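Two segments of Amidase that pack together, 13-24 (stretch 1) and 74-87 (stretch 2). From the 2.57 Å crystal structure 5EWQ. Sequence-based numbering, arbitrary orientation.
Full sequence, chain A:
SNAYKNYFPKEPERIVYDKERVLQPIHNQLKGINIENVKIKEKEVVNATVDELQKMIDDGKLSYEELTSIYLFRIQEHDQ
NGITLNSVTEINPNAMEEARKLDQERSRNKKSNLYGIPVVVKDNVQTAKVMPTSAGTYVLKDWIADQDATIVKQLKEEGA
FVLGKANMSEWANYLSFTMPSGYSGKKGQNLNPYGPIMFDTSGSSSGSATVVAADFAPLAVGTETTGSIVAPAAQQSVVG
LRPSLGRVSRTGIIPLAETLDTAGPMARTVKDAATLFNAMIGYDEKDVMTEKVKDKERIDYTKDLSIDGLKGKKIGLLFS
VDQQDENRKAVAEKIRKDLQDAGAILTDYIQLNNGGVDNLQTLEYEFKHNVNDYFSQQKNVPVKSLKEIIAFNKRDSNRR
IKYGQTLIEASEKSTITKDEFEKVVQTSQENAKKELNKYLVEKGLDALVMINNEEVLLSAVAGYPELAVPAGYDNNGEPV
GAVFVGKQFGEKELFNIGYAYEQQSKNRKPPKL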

ATOM      1  N   GLU A  13      -7.125   4.212 -19.602  1.00 32.38           N
ATOM      2  CA  GLU A  13      -6.478   4.383 -20.897  1.00 17.44           C
ATOM      3  C   GLU A  13      -4.978   4.562 -20.709  1.00 30.60           C
ATOM      4  O   GLU A  13      -4.517   4.826 -19.603  1.00 39.31           O
ATOM      5  CB  GLU A  13      -7.062   5.585 -21.639  1.00 26.16           C
ATOM      6  CG  GLU A  13      -8.579   5.599 -21.717  1.00 31.38           C
ATOM      7  CD  GLU A  13      -9.111   6.811 -22.455  1.00 43.63           C
ATOM      8  OE1 GLU A  13     -10.218   7.280 -22.115  1.00 43.39           O
ATOM      9  OE2 GLU A  13      -8.424   7.297 -23.377  1.00 48.28           O
ATOM     10  N   ARG A  14      -4.216   4.418 -21.787  1.00 33.67           N
ATOM     11  CA  ARG A  14      -2.776   4.635 -21.713  1.00 28.99           C
ATOM     12  C   ARG A  14      -2.456   6.125 -21.701  1.00 31.98           C
ATOM     13  O   ARG A  14      -2.054   6.697 -22.715  1.00 39.70           O
ATOM     14  CB  ARG A  14      -2.058   3.943 -22.872  1.00 22.74           C
ATOM     15  CG  ARG A  14      -1.861   2.452 -22.656  1.00 28.30           C
ATOM     16  CD  ARG A  14      -0.895   1.860 -23.666  1.00 31.91           C
ATOM     17  NE  ARG A  14      -0.578   0.469 -23.351  1.00 40.91           N
ATOM     18  CZ  ARG A  14       0.437   0.092 -22.581  1.00 35.51           C
ATOM     19  NH1 ARG A  14       1.240   1.003 -22.047  1.00 34.13           N
ATOM     20  NH2 ARG A  14       0.653  -1.196 -22.346  1.00 28.68           N
ATOM     21  N   ILE A  15      -2.639   6.744 -20.539  1.00 35.49           N
ATOM     22  CA  ILE A  15      -2.369   8.164 -20.367  1.00 31.99           C
ATOM     23  C   ILE A  15      -1.177   8.375 -19.439  1.00 38.18           C
ATOM     24  O   ILE A  15      -1.167   7.885 -18.310  1.00 42.12           O
ATOM     25  CB  ILE A  15      -3.591   8.904 -19.798  1.00 28.75           C
ATOM     26  CG1 ILE A  15      -4.823   8.650 -20.668  1.00 29.95           C
ATOM     27  CG2 ILE A  15      -3.310  10.390 -19.694  1.00 21.38           C
ATOM     28  CD1 ILE A  15      -6.079   9.308 -20.149  1.00 36.57           C
ATOM     29  N   VAL A  16      -0.174   9.102 -19.921  1.00 40.50           N
ATOM     30  CA  VAL A  16       1.031   9.361 -19.139  1.00 37.45           C
ATOM     31  C   VAL A  16       1.400  10.843 -19.160  1.00 41.01           C
ATOM     32  O   VAL A  16       1.671  11.409 -20.219  1.00 43.75           O
ATOM     33  CB  VAL A  16       2.228   8.536 -19.657  1.00 32.41           C
ATOM     34  CG1 VAL A  16       3.501   8.925 -18.920  1.00 32.37           C
ATOM     35  CG2 VAL A  16       1.956   7.048 -19.506  1.00 29.84           C
ATOM     36  N   TYR A  17       1.410  11.462 -17.983  1.00 42.07           N
ATOM     37  CA  TYR A  17       1.757  12.875 -17.852  1.00 27.35           C
ATOM     38  C   TYR A  17       3.175  13.054 -17.323  1.00 41.36           C
ATOM     39  O   TYR A  17       3.619  12.291 -16.463  1.00 34.70           O
ATOM     40  CB  TYR A  17       0.780  13.587 -16.914  1.00 25.53           C
ATOM     41  CG  TYR A  17      -0.668  13.527 -17.337  1.00 26.23           C
ATOM     42  CD1 TYR A  17      -1.056  13.874 -18.625  1.00 19.92           C
ATOM     43  CD2 TYR A  17      -1.650  13.122 -16.443  1.00 18.66           C
ATOM     44  CE1 TYR A  17      -2.384  13.821 -19.008  1.00 27.84           C
ATOM     45  CE2 TYR A  17      -2.977  13.065 -16.815  1.00 33.43           C
ATOM     46  CZ  TYR A  17      -3.339  13.416 -18.097  1.00 34.33           C
ATOM     47  OH  TYR A  17      -4.662  13.358 -18.471  1.00 40.41           O
ATOM     48  N   ASP A  18       3.867  14.068 -17.840  1.00 44.92           N
ATOM     49  CA  ASP A  18       5.169  14.491 -17.324  1.00 44.98           C
ATOM     50  C   ASP A  18       6.150  13.328 -17.179  1.00 50.12           C
ATOM     51  O   ASP A  18       6.531  12.959 -16.068  1.00 49.60           O
ATOM     52  CB  ASP A  18       4.987  15.202 -15.979  1.00 55.89           C
ATOM     53  CG  ASP A  18       6.217  15.977 -15.554  1.00 73.50           C
ATOM     54  OD1 ASP A  18       7.091  16.226 -16.411  1.00 86.40           O
ATOM     55  OD2 ASP A  18       6.305  16.345 -14.364  1.00 72.00           O
ATOM     56  N   LYS A  19       6.551  12.754 -18.308  1.00 47.92           N
ATOM     57  CA  LYS A  19       7.402  11.570 -18.304  1.00 33.22           C
ATOM     58  C   LYS A  19       8.826  11.889 -17.851  1.00 47.85           C
ATOM     59  O   LYS A  19       9.503  11.046 -17.263  1.00 51.15           O
ATOM     60  CB  LYS A  19       7.419  10.932 -19.694  1.00 39.94           C
ATOM     61  CG  LYS A  19       8.081   9.567 -19.741  1.00 56.97           C
ATOM     62  CD  LYS A  19       7.144   8.521 -20.318  1.00 48.52           C
ATOM     63  CE  LYS A  19       6.807   8.816 -21.770  1.00 46.07           C
ATOM     64  NZ  LYS A  19       5.964   7.747 -22.370  1.00 43.64           N
ATOM     65  N   GLU A  20       9.271  13.115 -18.114  1.00 47.87           N
ATOM     66  CA  GLU A  20      10.632  13.523 -17.774  1.00 47.58           C
ATOM     67  C   GLU A  20      10.806  13.778 -16.279  1.00 59.77           C
ATOM     68  O   GLU A  20      11.918  14.014 -15.807  1.00 66.27           O
ATOM     69  CB  GLU A  20      11.025  14.772 -18.565  1.00 55.51           C
ATOM     70  CG  GLU A  20      11.154  14.536 -20.060  1.00 74.12           C
ATOM     71  CD  GLU A  20      12.247  13.540 -20.402  1.00 84.88           C
ATOM     72  OE1 GLU A  20      13.267  13.498 -19.683  1.00 81.57           O
ATOM     73  OE2 GLU A  20      12.084  12.794 -21.391  1.00 87.62           O
ATOM     74  N   ARG A  21       9.703  13.730 -15.539  1.00 55.33           N
ATOM     75  CA  ARG A  21       9.743  13.875 -14.088  1.00 39.69           C
ATOM     76  C   ARG A  21      10.461  12.689 -13.452  1.00 50.88           C
ATOM     77  O   ARG A  21      11.113  12.823 -12.415  1.00 41.92           O
ATOM     78  CB  ARG A  21       8.324  14.005 -13.528  1.00 35.79           C
ATOM     79  CG  ARG A  21       8.240  14.030 -12.011  1.00 40.20           C
ATOM     80  CD  ARG A  21       6.795  14.105 -11.540  1.00 39.23           C
ATOM     81  NE  ARG A  21       6.199  15.412 -11.794  1.00 38.06           N
ATOM     82  CZ  ARG A  21       6.182  16.405 -10.911  1.00 32.89           C
ATOM     83  NH1 ARG A  21       6.730  16.239  -9.715  1.00 31.21           N
ATOM     84  NH2 ARG A  21       5.618  17.564 -11.225  1.00 39.25           N
ATOM     85  N   VAL A  22      10.343  11.529 -14.090  1.00 51.22           N
ATOM     86  CA  VAL A  22      10.930  10.297 -13.580  1.00 43.31           C
ATOM     87  C   VAL A  22      12.227   9.946 -14.308  1.00 54.30           C
ATOM     88  O   VAL A  22      13.205   9.529 -13.687  1.00 52.25           O
ATOM     89  CB  VAL A  22       9.937   9.120 -13.703  1.00 35.67           C
ATOM     90  CG1 VAL A  22      10.601   7.806 -13.325  1.00 37.00           C
ATOM     91  CG2 VAL A  22       8.713   9.373 -12.837  1.00 32.82           C
ATOM     92  N   LEU A  23      12.232  10.135 -15.624  1.00 53.23           N
ATOM     93  CA  LEU A  23      13.371   9.748 -16.455  1.00 45.50           C
ATOM     94  C   LEU A  23      14.633  10.558 -16.165  1.00 48.43           C
ATOM     95  O   LEU A  23      15.725   9.998 -16.077  1.00 50.32           O
ATOM     96  CB  LEU A  23      13.009   9.878 -17.936  1.00 44.89           C
ATOM     97  CG  LEU A  23      11.968   8.888 -18.461  1.00 45.76           C
ATOM     98  CD1 LEU A  23      11.715   9.117 -19.943  1.00 50.04           C
ATOM     99  CD2 LEU A  23      12.417   7.458 -18.204  1.00 44.97           C
ATOM    100  N   GLN A  24      14.482  11.871 -16.022  1.00 51.16           N
ATOM    101  CA  GLN A  24      15.629  12.753 -15.804  1.00 59.45           C
ATOM    102  C   GLN A  24      16.376  12.488 -14.488  1.00 51.46           C
ATOM    103  O   GLN A  24      17.606  12.494 -14.481  1.00 61.80           O
ATOM    104  CB  GLN A  24      15.193  14.220 -15.874  1.00 71.86           C
ATOM    105  CG  GLN A  24      15.015  14.735 -17.293  1.00 90.18           C
ATOM    106  CD  GLN A  24      14.560  16.179 -17.339  1.00101.13           C
ATOM    107  OE1 GLN A  24      14.248  16.778 -16.310  1.00107.43           O
ATOM    108  NE2 GLN A  24      14.520  16.748 -18.539  1.00100.74           N
ATOM    109  N   ARG A  74      15.133  -0.435 -14.382  1.00 57.00           N
ATOM    110  CA  ARG A  74      13.879  -1.118 -14.680  1.00 48.33           C
ATOM    111  C   ARG A  74      12.719  -0.131 -14.780  1.00 47.95           C
ATOM    112  O   ARG A  74      11.846  -0.278 -15.631  1.00 44.81           O
ATOM    113  CB  ARG A  74      13.579  -2.180 -13.620  1.00 47.86           C
ATOM    114  CG  ARG A  74      14.524  -3.370 -13.654  1.00 51.15           C
ATOM    115  CD  ARG A  74      14.109  -4.435 -12.654  1.00 50.72           C
ATOM    116  NE  ARG A  74      12.761  -4.931 -12.920  1.00 51.30           N
ATOM    117  CZ  ARG A  74      12.483  -5.931 -13.749  1.00 58.10           C
ATOM    118  NH1 ARG A  74      13.461  -6.547 -14.399  1.00 55.25           N
ATOM    119  NH2 ARG A  74      11.227  -6.314 -13.930  1.00 55.48           N
ATOM    120  N   ILE A  75      12.716   0.873 -13.907  1.00 59.61           N
ATOM    121  CA  ILE A  75      11.697   1.916 -13.946  1.00 46.05           C
ATOM    122  C   ILE A  75      11.802   2.705 -15.249  1.00 41.81           C
ATOM    123  O   ILE A  75      10.796   3.092 -15.843  1.00 58.34           O
ATOM    124  CB  ILE A  75      11.821   2.875 -12.741  1.00 48.75           C
ATOM    125  CG1 ILE A  75      11.564   2.125 -11.433  1.00 40.03           C
ATOM    126  CG2 ILE A  75      10.845   4.037 -12.866  1.00 43.41           C
ATOM    127  CD1 ILE A  75      11.774   2.967 -10.194  1.00 39.86           C
ATOM    128  N   GLN A  76      13.033   2.924 -15.699  1.00 58.12           N
ATOM    129  CA  GLN A  76      13.280   3.661 -16.931  1.00 59.66           C
ATOM    130  C   GLN A  76      12.839   2.874 -18.164  1.00 57.77           C
ATOM    131  O   GLN A  76      12.345   3.450 -19.132  1.00 62.29           O
ATOM    132  CB  GLN A  76      14.765   4.019 -17.043  1.00 57.32           C
ATOM    133  CG  GLN A  76      15.127   4.799 -18.296  1.00 64.58           C
ATOM    134  CD  GLN A  76      16.601   5.148 -18.360  1.00 65.00           C
ATOM    135  OE1 GLN A  76      16.999   6.269 -18.041  1.00 75.18           O
ATOM    136  NE2 GLN A  76      17.420   4.188 -18.773  1.00 58.13           N
ATOM    137  N   GLU A  77      13.011   1.556 -18.119  1.00 47.33           N
ATOM    138  CA  GLU A  77      12.752   0.712 -19.283  1.00 51.21           C
ATOM    139  C   GLU A  77      11.364   0.073 -19.281  1.00 54.04           C
ATOM    140  O   GLU A  77      10.867  -0.333 -20.332  1.00 53.13           O
ATOM    141  CB  GLU A  77      13.816  -0.386 -19.378  1.00 55.37           C
ATOM    142  CG  GLU A  77      15.224   0.127 -19.641  1.00 58.35           C
ATOM    143  CD  GLU A  77      15.403   0.651 -21.052  1.00 71.50           C
ATOM    144  OE1 GLU A  77      14.967  -0.033 -22.001  1.00 72.49           O
ATOM    145  OE2 GLU A  77      15.976   1.750 -21.211  1.00 76.92           O
ATOM    146  N   HIS A  78      10.738  -0.019 -18.112  1.00 57.98           N
ATOM    147  CA  HIS A  78       9.464  -0.726 -18.001  1.00 46.28           C
ATOM    148  C   HIS A  78       8.315   0.147 -17.499  1.00 51.47           C
ATOM    149  O   HIS A  78       7.168  -0.049 -17.898  1.00 39.31           O
ATOM    150  CB  HIS A  78       9.615  -1.943 -17.085  1.00 40.80           C
ATOM    151  CG  HIS A  78      10.502  -3.010 -17.643  1.00 53.42           C
ATOM    152  ND1 HIS A  78      10.533  -3.327 -18.983  1.00 53.05           N
ATOM    153  CD2 HIS A  78      11.395  -3.833 -17.041  1.00 50.60           C
ATOM    154  CE1 HIS A  78      11.405  -4.300 -19.185  1.00 47.99           C
ATOM    155  NE2 HIS A  78      11.941  -4.625 -18.024  1.00 48.58           N
ATOM    156  N   ASP A  79       8.615   1.103 -16.626  1.00 36.59           N
ATOM    157  CA  ASP A  79       7.566   1.927 -16.035  1.00 33.77           C
ATOM    158  C   ASP A  79       7.252   3.151 -16.891  1.00 38.76           C
ATOM    159  O   ASP A  79       6.087   3.490 -17.092  1.00 41.80           O
ATOM    160  CB  ASP A  79       7.953   2.364 -14.621  1.00 38.95           C
ATOM    161  CG  ASP A  79       6.824   3.084 -13.904  1.00 54.97           C
ATOM    162  OD1 ASP A  79       5.940   2.399 -13.347  1.00 48.87           O
ATOM    163  OD2 ASP A  79       6.822   4.335 -13.899  1.00 45.00           O
ATOM    164  N   GLN A  80       8.292   3.811 -17.393  1.00 35.53           N
ATOM    165  CA  GLN A  80       8.109   4.993 -18.227  1.00 35.06           C
ATOM    166  C   GLN A  80       8.396   4.685 -19.696  1.00 42.99           C
ATOM    167  O   GLN A  80       8.210   5.534 -20.567  1.00 46.91           O
ATOM    168  CB  GLN A  80       9.002   6.135 -17.738  1.00 36.76           C
ATOM    169  CG  GLN A  80       8.699   6.584 -16.316  1.00 34.65           C
ATOM    170  CD  GLN A  80       7.270   7.069 -16.149  1.00 46.71           C
ATOM    171  OE1 GLN A  80       6.785   7.889 -16.929  1.00 51.83           O
ATOM    172  NE2 GLN A  80       6.585   6.556 -15.132  1.00 29.91           N
ATOM    173  N   ASN A  81       8.850   3.465 -19.961  1.00 45.89           N
ATOM    174  CA  ASN A  81       9.050   2.999 -21.328  1.00 46.79           C
ATOM    175  C   ASN A  81       8.632   1.541 -21.470  1.00 47.84           C
ATOM    176  O   ASN A  81       8.185   0.922 -20.505  1.00 46.77           O
ATOM    177  CB  ASN A  81      10.507   3.173 -21.758  1.00 54.26           C
ATOM    178  CG  ASN A  81      10.896   4.630 -21.923  1.00 59.68           C
ATOM    179  OD1 ASN A  81      10.552   5.266 -22.919  1.00 54.53           O
ATOM    180  ND2 ASN A  81      11.622   5.164 -20.947  1.00 63.77           N
ATOM    181  N   GLY A  82       8.778   0.999 -22.674  1.00 51.80           N
ATOM    182  CA  GLY A  82       8.381  -0.370 -22.946  1.00 42.14           C
ATOM    183  C   GLY A  82       6.899  -0.577 -22.704  1.00 51.34           C
ATOM    184  O   GLY A  82       6.064   0.064 -23.340  1.00 37.80           O
ATOM    185  N   ILE A  83       6.574  -1.468 -21.772  1.00 51.33           N
ATOM    186  CA  ILE A  83       5.185  -1.740 -21.423  1.00 39.21           C
ATOM    187  C   ILE A  83       4.555  -0.510 -20.765  1.00 36.71           C
ATOM    188  O   ILE A  83       3.335  -0.332 -20.801  1.00 39.46           O
ATOM    189  CB  ILE A  83       5.069  -2.972 -20.487  1.00 35.41           C
ATOM    190  CG1 ILE A  83       3.613  -3.426 -20.359  1.00 47.39           C
ATOM    191  CG2 ILE A  83       5.686  -2.688 -19.125  1.00 38.65           C
ATOM    192  CD1 ILE A  83       3.000  -3.881 -21.665  1.00 48.65           C
ATOM    193  N   THR A  84       5.403   0.338 -20.183  1.00 42.14           N
ATOM    194  CA  THR A  84       4.995   1.617 -19.601  1.00 35.62           C
ATOM    195  C   THR A  84       3.843   1.468 -18.610  1.00 33.60           C
ATOM    196  O   THR A  84       2.715   1.874 -18.888  1.00 41.04           O
ATOM    197  CB  THR A  84       4.592   2.625 -20.698  1.00 36.71           C
ATOM    198  OG1 THR A  84       5.486   2.505 -21.812  1.00 34.76           O
ATOM    199  CG2 THR A  84       4.639   4.052 -20.163  1.00 30.37           C
ATOM    200  N   LEU A  85       4.136   0.883 -17.453  1.00 40.43           N
ATOM    201  CA  LEU A  85       3.122   0.668 -16.425  1.00 33.07           C
ATOM    202  C   LEU A  85       2.701   1.983 -15.781  1.00 34.54           C
ATOM    203  O   LEU A  85       1.578   2.107 -15.288  1.00 35.59           O
ATOM    204  CB  LEU A  85       3.639  -0.297 -15.357  1.00 27.63           C
ATOM    205  CG  LEU A  85       4.093  -1.670 -15.855  1.00 29.56           C
ATOM    206  CD1 LEU A  85       4.599  -2.523 -14.701  1.00 30.46           C
ATOM    207  CD2 LEU A  85       2.968  -2.378 -16.593  1.00 28.65           C
ATOM    208  N   ASN A  86       3.610   2.957 -15.794  1.00 28.72           N
ATOM    209  CA  ASN A  86       3.362   4.279 -15.227  1.00 24.92           C
ATOM    210  C   ASN A  86       2.877   4.202 -13.784  1.00 32.77           C
ATOM    211  O   ASN A  86       1.753   4.601 -13.473  1.00 30.26           O
ATOM    212  CB  ASN A  86       2.346   5.045 -16.081  1.00 24.88           C
ATOM    213  CG  ASN A  86       2.327   6.531 -15.774  1.00 37.74           C
ATOM    214  OD1 ASN A  86       3.296   7.081 -15.251  1.00 39.47           O
ATOM    215  ND2 ASN A  86       1.221   7.191 -16.103  1.00 39.75           N
ATOM    216  N   SER A  87       3.727   3.678 -12.908  1.00 35.00           N
ATOM    217  CA  SER A  87       3.363   3.489 -11.510  1.00 23.89           C
ATOM    218  C   SER A  87       4.240   4.315 -10.578  1.00 36.08           C
ATOM    219  O   SER A  87       4.048   4.304  -9.361  1.00 43.89           O
ATOM    220  CB  SER A  87       3.457   2.012 -11.133  1.00 24.59           C
ATOM    221  OG  SER A  87       4.789   1.545 -11.244  1.00 35.42           O
TER

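Stretch 1 runs as an extended loop through Tyr17, turns at Asp18 (phi/psi 50/67°), is helical by Glu20 and stays so through Gln24 and beyond. Stretch 2 enters as the last turns of a helix that widens into a pi-type turn at 75-79, where Gln80 N donates to Ile75 O at 3.0 Å. A type II' beta turn from Asn81 to Thr84 follows, closed by Thr84 N to Asn81 O at 2.9 Å. Gly82 occupies it with phi 61° and psi -119°; an ideal CB here would lie 2.6 Å from Glu77 O, so both the turn and its packing on the helix end suit glycine. Beyond the turn the chain folds back along the helix end, with Leu85 N bonded to His78 O at 3.2 Å and Asn86 N to Asp79 O at 2.8 Å. The backbones come closest at Leu23 and Gln76, whose CA atoms are 6.1 Å apart, and are farther apart at Arg14 and Thr84, 8.6 Å between CA atoms, where a long side chain spans the gap.

That side chain is Arg14. Its CB points sideways, but the guanidinium reaches the turn and meets Ile83 O edge-on: NH1 donates at 2.8 Å with an angle of 159°, and NH2 adds a weak bond to the same Ile83 O at 3.2 Å. One carbonyl thus receives two donors. A weak bond from Asn86 ND2 to Ile15 O, 3.3 Å and 122°, adds one more link between the loops, while Val16 CG2 packs 3.5 Å from the same Asn86 ND2 and 4.1 Å from Thr84 CG2.

Gln80 has the largest area covered by the other stretch. Its NE2 donates to Asp79 OD2 at 2.6 Å and weakly to Asn86 OD1 at 3.3 Å, while CB, CG and OE1 all approach stretch 1: Gln80 CG lies 3.7 Å from Val22 CG1, Gln80 CB 3.7 Å from Leu23 CD2, and Gln80 OE1 3.5 Å from Lys19 CD. Lys19 lays its chain over the Gln80 carbonyl, CD 3.2 Å from Gln80 O.

In the helical part of stretch 1, Val22 CG1 makes an apolar contact with Ile75 CG2 at 3.8 Å, and Leu23 CD2 is in van der Waals contact with Gln76 CG at 3.8 Å and Asn81 ND2 at 3.7 Å. That Asn81 ND2 donates to Gln76 O at 2.6 Å and 167°, a strong bond that holds the side chain against the helix end, beside the leucine methyl. In stretch 1, a salt bridge from Arg21 NE to Asp18 OD2, 2.7 Å, links the bend to the helix.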